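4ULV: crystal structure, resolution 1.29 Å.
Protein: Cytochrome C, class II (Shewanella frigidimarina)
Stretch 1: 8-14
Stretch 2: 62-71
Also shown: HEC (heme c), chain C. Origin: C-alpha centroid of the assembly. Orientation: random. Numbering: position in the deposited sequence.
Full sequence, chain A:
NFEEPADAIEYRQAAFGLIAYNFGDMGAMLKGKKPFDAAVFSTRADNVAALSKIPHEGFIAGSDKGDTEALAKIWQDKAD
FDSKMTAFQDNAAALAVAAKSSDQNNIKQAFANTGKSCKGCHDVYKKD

Stretch 1 8-14: AIEYRQA
Stretch 2, residues 62-71: GSDKGDTEAL

A buried arginine can be held by a loop that offers it oxygens, as this class II cytochrome c illustrates around one heme propionate. Residues 8-14 lie within a longer α-helix, phi/psi near -63/-43, with Arg 12 N bonded to Ala 8 O at 3.1 Å. Residues 62-71 form an irregular loop, extended at Thr 68 (-149/152). The closest CA atoms across the stretches are those of Ile 9 and Thr 68, 6.6 Å apart. From Gly 66 to Thr 68 the loop runs roughly the same way as the helix.

Ile 9 (chi1 m, chi2 t) points toward the loop and packs by van der Waals contact against its backbone and the Thr 68 side chain. Ile 9 CD1 lies 3.5 Å from Lys 65 O; Ile 9 CG2 sits 3.4 Å from Asp 67 O and 4.0 Å from Thr 68 CB. Gly 66, at 115/-173, has no room for a CB, which would fall 2.8 Å from Ile 9 CD1.

Glu 10 and Tyr 11 make no contact with the loop. Arg 12 (chi1 p, chi2 -147°, chi3 t) extends its guanidinium into it. Arg 12 NH1 donates to Ser 63 OG at 2.8 Å; Arg 12 NH2 donates to Ser 63 O and Thr 68 OG1, both at 2.9 Å. Arg 12 NE donates to HEC O2D at 2.8 Å, so the propionate oxygen joins the hydroxyls at the guanidinium edge. Thr 68 OG1 (chi1 t) donates to HEC O2D at 2.6 Å and accepts from Ala 70 N at 3.1 Å, within the loop.

Gln 13 NE2 (chi1 m, chi2 t, chi3 -24°) donates to Asp 67 O at 3.2 Å and HEC O1D at 3.0 Å. Glu 69 N also donates to HEC O1D, at 2.8 Å, so helix and loop converge on both carboxylate oxygens.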

ATOM      1  N   ALA A   8     -12.270   4.692   7.763  1.00 11.72           N
ATOM      2  CA  ALA A   8     -12.285   4.757   6.294  1.00 11.72           C
ATOM      3  C   ALA A   8     -11.417   5.903   5.860  1.00 10.33           C
ATOM      4  O   ALA A   8     -10.693   5.843   4.849  1.00 11.40           O
ATOM      5  CB  ALA A   8     -13.704   4.961   5.830  1.00 13.24           C
ATOM      6  N   ILE A   9     -11.517   7.015   6.550  1.00 10.68           N
ATOM      7  CA  ILE A   9     -10.683   8.164   6.223  1.00 10.75           C
ATOM      8  C   ILE A   9      -9.230   7.907   6.493  1.00 10.33           C
ATOM      9  O   ILE A   9      -8.360   8.180   5.640  1.00 10.22           O
ATOM     10  CB  ILE A   9     -11.130   9.392   7.082  1.00 12.93           C
ATOM     11  CG1 ILE A   9     -12.521   9.831   6.673  1.00 11.60           C
ATOM     12  CG2 ILE A   9     -10.117  10.506   6.975  1.00 13.18           C
ATOM     13  CD1 ILE A   9     -13.259  10.703   7.756  1.00 13.60           C
ATOM     14  N   GLU A  10      -8.882   7.286   7.618  1.00 10.83           N
ATOM     15  CA  GLU A  10      -7.504   6.986   7.884  1.00 10.39           C
ATOM     16  C   GLU A  10      -6.933   5.992   6.846  1.00 10.80           C
ATOM     17  O   GLU A  10      -5.780   6.120   6.473  1.00 10.72           O
ATOM     18  CB  GLU A  10      -7.361   6.435   9.317  1.00 11.76           C
ATOM     19  CG  GLU A  10      -7.548   7.585  10.299  0.50 12.60           C
ATOM     20  CD  GLU A  10      -7.823   7.181  11.742  0.50 18.65           C
ATOM     21  OE1 GLU A  10      -7.508   6.039  12.090  0.50 23.71           O
ATOM     22  OE2 GLU A  10      -8.330   8.031  12.553  0.50 23.71           O
ATOM     23  N   TYR A  11      -7.755   5.042   6.437  1.00  9.55           N
ATOM     24  CA  TYR A  11      -7.344   4.051   5.430  1.00  9.16           C
ATOM     25  C   TYR A  11      -6.984   4.766   4.109  1.00  9.46           C
ATOM     26  O   TYR A  11      -5.873   4.531   3.546  1.00  9.98           O
ATOM     27  CB  TYR A  11      -8.465   3.061   5.258  1.00  9.04           C
ATOM     28  CG  TYR A  11      -8.189   1.908   4.303  1.00  9.71           C
ATOM     29  CD1 TYR A  11      -7.588   0.748   4.747  1.00  9.53           C
ATOM     30  CD2 TYR A  11      -8.554   1.995   2.968  1.00  9.43           C
ATOM     31  CE1 TYR A  11      -7.370  -0.313   3.888  1.00  9.48           C
ATOM     32  CE2 TYR A  11      -8.300   0.959   2.091  1.00  9.53           C
ATOM     33  CZ  TYR A  11      -7.701  -0.190   2.567  1.00  9.03           C
ATOM     34  OH  TYR A  11      -7.430  -1.293   1.767  1.00 10.06           O
ATOM     35  N   ARG A  12      -7.892   5.592   3.599  1.00  9.15           N
ATOM     36  CA  ARG A  12      -7.572   6.226   2.284  1.00  9.89           C
ATOM     37  C   ARG A  12      -6.382   7.184   2.395  1.00 10.40           C
ATOM     38  O   ARG A  12      -5.562   7.270   1.505  1.00 10.23           O
ATOM     39  CB  ARG A  12      -8.805   6.882   1.663  1.00 10.06           C
ATOM     40  CG  ARG A  12      -9.279   8.165   2.338  1.00  9.41           C
ATOM     41  CD  ARG A  12     -10.767   8.263   2.249  1.00 10.27           C
ATOM     42  NE  ARG A  12     -11.260   9.579   2.705  1.00  8.72           N
ATOM     43  CZ  ARG A  12     -12.540   9.823   2.970  1.00 10.15           C
ATOM     44  NH1 ARG A  12     -13.448   8.859   2.944  1.00 10.57           N
ATOM     45  NH2 ARG A  12     -12.948  11.058   3.273  1.00 10.08           N
ATOM     46  N   GLN A  13      -6.311   7.954   3.495  1.00  9.28           N
ATOM     47  CA  GLN A  13      -5.155   8.855   3.729  1.00  9.43           C
ATOM     48  C   GLN A  13      -3.792   8.130   3.800  1.00  9.31           C
ATOM     49  O   GLN A  13      -2.794   8.551   3.206  1.00 10.76           O
ATOM     50  CB  GLN A  13      -5.340   9.718   4.977  1.00 10.26           C
ATOM     51  CG  GLN A  13      -6.502  10.694   4.839  1.00 10.09           C
ATOM     52  CD  GLN A  13      -6.793  11.454   6.131  1.00 11.33           C
ATOM     53  OE1 GLN A  13      -6.465  10.986   7.230  1.00 14.49           O
ATOM     54  NE2 GLN A  13      -7.434  12.615   5.985  1.00 14.98           N
ATOM     55  N   ALA A  14      -3.795   6.983   4.479  1.00  9.06           N
ATOM     56  CA  ALA A  14      -2.595   6.161   4.612  1.00  8.55           C
ATOM     57  C   ALA A  14      -2.138   5.706   3.206  1.00  8.25           C
ATOM     58  O   ALA A  14      -0.965   5.811   2.885  1.00  9.77           O
ATOM     59  CB  ALA A  14      -2.841   4.934   5.462  1.00  9.25           C
ATOM     60  N   GLY A  62     -21.034   9.648   3.677  1.00 20.00           N
ATOM     61  CA  GLY A  62     -20.992  10.390   4.951  1.00 15.94           C
ATOM     62  C   GLY A  62     -19.600  10.758   5.434  1.00 14.86           C
ATOM     63  O   GLY A  62     -19.465  11.527   6.407  1.00 19.56           O
ATOM     64  N   SER A  63     -18.549  10.266   4.745  1.00 14.64           N
ATOM     65  CA  SER A  63     -17.193  10.498   5.216  1.00 14.52           C
ATOM     66  C   SER A  63     -16.589  11.751   4.626  1.00 13.17           C
ATOM     67  O   SER A  63     -15.382  11.899   4.646  1.00 14.33           O
ATOM     68  CB  SER A  63     -16.332   9.270   5.038  1.00 13.24           C
ATOM     69  OG  SER A  63     -16.152   8.930   3.603  1.00 14.04           O
ATOM     70  N   ASP A  64     -17.439  12.686   4.177  1.00 12.70           N
ATOM     71  CA  ASP A  64     -17.029  14.075   4.064  1.00 15.70           C
ATOM     72  C   ASP A  64     -16.921  14.756   5.449  1.00 13.74           C
ATOM     73  O   ASP A  64     -16.277  15.783   5.585  1.00 16.75           O
ATOM     74  CB  ASP A  64     -18.018  14.820   3.160  1.00 19.10           C
ATOM     75  CG  ASP A  64     -19.408  14.938   3.760  1.00 22.30           C
ATOM     76  OD1 ASP A  64     -20.034  13.878   3.951  1.00 24.94           O
ATOM     77  OD2 ASP A  64     -19.831  16.103   4.087  1.00 22.85           O
ATOM     78  N   LYS A  65     -17.578  14.165   6.451  1.00 13.84           N
ATOM     79  CA  LYS A  65     -17.513  14.586   7.834  1.00 13.87           C
ATOM     80  C   LYS A  65     -16.350  13.877   8.488  1.00 11.94           C
ATOM     81  O   LYS A  65     -16.097  12.689   8.188  1.00 18.51           O
ATOM     82  CB  LYS A  65     -18.838  14.296   8.545  1.00 18.62           C
ATOM     83  CG  LYS A  65     -20.016  15.059   7.880  1.00 22.93           C
ATOM     84  CD  LYS A  65     -21.395  14.647   8.402  1.00 30.79           C
ATOM     85  N   GLY A  66     -15.645  14.537   9.377  1.00 13.44           N
ATOM     86  CA  GLY A  66     -14.449  14.022   9.993  1.00 13.64           C
ATOM     87  C   GLY A  66     -13.185  14.779   9.656  1.00 11.54           C
ATOM     88  O   GLY A  66     -13.246  15.873   9.077  1.00 12.29           O
ATOM     89  N   ASP A  67     -12.039  14.248  10.080  1.00 12.39           N
ATOM     90  CA  ASP A  67     -10.762  14.888   9.842  1.00 13.81           C
ATOM     91  C   ASP A  67     -10.287  14.506   8.426  1.00 12.31           C
ATOM     92  O   ASP A  67      -9.446  13.603   8.307  1.00 13.47           O
ATOM     93  CB  ASP A  67      -9.724  14.480  10.899  1.00 23.10           C
ATOM     94  CG  ASP A  67      -8.410  15.182  10.682  1.00 24.32           C
ATOM     95  OD1 ASP A  67      -8.388  16.112   9.845  1.00 21.26           O
ATOM     96  OD2 ASP A  67      -7.397  14.754  11.254  1.00 31.76           O
ATOM     97  N   THR A  68     -10.768  15.246   7.420  1.00 12.52           N
ATOM     98  CA  THR A  68     -10.604  14.799   6.007  1.00  9.75           C
ATOM     99  C   THR A  68     -10.515  16.050   5.135  1.00 11.79           C
ATOM    100  O   THR A  68     -11.119  17.072   5.452  1.00 13.91           O
ATOM    101  CB  THR A  68     -11.755  13.846   5.590  1.00 12.37           C
ATOM    102  OG1 THR A  68     -11.512  13.420   4.233  1.00 12.26           O
ATOM    103  CG2 THR A  68     -13.115  14.489   5.556  1.00 13.88           C
ATOM    104  N   GLU A  69      -9.813  15.887   4.004  1.00 10.82           N
ATOM    105  CA  GLU A  69      -9.751  16.871   2.955  1.00 11.96           C
ATOM    106  C   GLU A  69     -10.596  16.487   1.777  1.00 11.71           C
ATOM    107  O   GLU A  69     -10.558  17.200   0.758  1.00 14.26           O
ATOM    108  CB  GLU A  69      -8.302  17.071   2.493  1.00 15.08           C
ATOM    109  CG  GLU A  69      -7.319  17.397   3.609  1.00 16.32           C
ATOM    110  CD  GLU A  69      -7.687  18.630   4.338  1.00 19.81           C
ATOM    111  OE1 GLU A  69      -7.761  19.720   3.693  1.00 25.78           O
ATOM    112  OE2 GLU A  69      -7.872  18.484   5.581  1.00 24.09           O
ATOM    113  N   ALA A  70     -11.353  15.400   1.891  1.00 11.80           N
ATOM    114  CA  ALA A  70     -12.302  15.040   0.862  1.00 12.25           C
ATOM    115  C   ALA A  70     -13.495  15.955   0.826  1.00 13.30           C
ATOM    116  O   ALA A  70     -14.051  16.227   1.865  1.00 17.66           O
ATOM    117  CB  ALA A  70     -12.714  13.598   1.046  1.00  9.82           C
ATOM    118  N   LEU A  71     -13.885  16.462  -0.332  1.00 11.68           N
ATOM    119  CA  LEU A  71     -15.052  17.293  -0.460  1.00 12.08           C
ATOM    120  C   LEU A  71     -16.338  16.526  -0.583  1.00 11.78           C
ATOM    121  O   LEU A  71     -16.351  15.446  -1.205  1.00 13.24           O
ATOM    122  CB  LEU A  71     -14.893  18.220  -1.673  1.00 12.98           C
ATOM    123  CG  LEU A  71     -13.845  19.363  -1.602  1.00 16.76           C
ATOM    124  CD1 LEU A  71     -13.615  20.066  -2.941  1.00 19.27           C
ATOM    125  CD2 LEU A  71     -14.226  20.409  -0.556  1.00 18.73           C
TER
HETATM  126 FE   HEC C 129      -4.764  12.174  -3.873  1.00 10.11          FE
HETATM  127  CHA HEC C 129      -5.336  12.944  -0.576  1.00 10.84           C
HETATM  128  CHB HEC C 129      -1.447  12.221  -3.283  1.00  9.06           C
HETATM  129  CHC HEC C 129      -4.228  10.788  -6.926  1.00  9.45           C
HETATM  130  CHD HEC C 129      -8.114  12.027  -4.403  1.00  8.68           C
HETATM  131  NA  HEC C 129      -3.602  12.500  -2.167  1.00  9.71           N
HETATM  132  C1A HEC C 129      -3.985  12.829  -0.918  1.00  9.47           C
HETATM  133  C2A HEC C 129      -2.885  13.027  -0.071  1.00 10.58           C
HETATM  134  C3A HEC C 129      -1.783  12.822  -0.841  1.00 10.00           C
HETATM  135  C4A HEC C 129      -2.256  12.486  -2.150  1.00  9.52           C
HETATM  136  CMA HEC C 129      -0.358  12.945  -0.422  1.00 10.94           C
HETATM  137  CAA HEC C 129      -2.951  13.411   1.412  1.00 10.55           C
HETATM  138  CBA HEC C 129      -3.038  12.140   2.280  1.00 10.95           C
HETATM  139  CGA HEC C 129      -3.014  12.443   3.775  1.00 14.79           C
HETATM  140  O1A HEC C 129      -4.028  12.901   4.295  1.00 18.70           O
HETATM  141  O2A HEC C 129      -1.981  12.172   4.407  1.00 22.51           O
HETATM  142  NB  HEC C 129      -3.113  11.492  -4.912  1.00  9.90           N
HETATM  143  C1B HEC C 129      -1.809  11.701  -4.578  1.00  9.80           C
HETATM  144  C2B HEC C 129      -0.906  11.438  -5.618  1.00  9.43           C
HETATM  145  C3B HEC C 129      -1.736  11.030  -6.620  1.00  8.96           C
HETATM  146  C4B HEC C 129      -3.064  11.068  -6.205  1.00  9.07           C
HETATM  147  CMB HEC C 129       0.554  11.653  -5.626  1.00 10.56           C
HETATM  148  CAB HEC C 129      -1.382  10.602  -8.034  1.00  9.67           C
HETATM  149  CBB HEC C 129      -0.109   9.773  -8.158  1.00  9.97           C
HETATM  150  NC  HEC C 129      -5.972  11.437  -5.427  1.00  9.34           N
HETATM  151  C1C HEC C 129      -5.568  10.967  -6.671  1.00  8.64           C
HETATM  152  C2C HEC C 129      -6.686  10.706  -7.485  1.00  8.59           C
HETATM  153  C3C HEC C 129      -7.823  11.044  -6.755  1.00  9.51           C
HETATM  154  C4C HEC C 129      -7.303  11.499  -5.486  1.00  9.35           C
HETATM  155  CMC HEC C 129      -6.576  10.176  -8.918  1.00  8.90           C
HETATM  156  CAC HEC C 129      -9.269  11.023  -7.142  1.00 10.14           C
HETATM  157  CBC HEC C 129      -9.753  10.063  -8.185  1.00  9.88           C
HETATM  158  ND  HEC C 129      -6.457  12.405  -2.677  1.00  9.35           N
HETATM  159  C1D HEC C 129      -7.718  12.435  -3.086  1.00  9.75           C
HETATM  160  C2D HEC C 129      -8.618  12.886  -2.075  1.00  9.93           C
HETATM  161  C3D HEC C 129      -7.833  13.046  -0.969  1.00  9.65           C
HETATM  162  C4D HEC C 129      -6.497  12.806  -1.379  1.00 10.67           C
HETATM  163  CMD HEC C 129     -10.081  13.038  -2.162  1.00 10.70           C
HETATM  164  CAD HEC C 129      -8.299  13.397   0.409  1.00  8.98           C
HETATM  165  CBD HEC C 129      -8.381  12.187   1.344  1.00  9.38           C
HETATM  166  CGD HEC C 129      -8.856  12.543   2.766  1.00 10.29           C
HETATM  167  O1D HEC C 129      -8.350  13.601   3.286  1.00 12.10           O
HETATM  168  O2D HEC C 129      -9.736  11.810   3.239  1.00 11.27           O
HETATM  169  O   HOH W   1      -7.897  11.470   9.601  1.00 24.81           O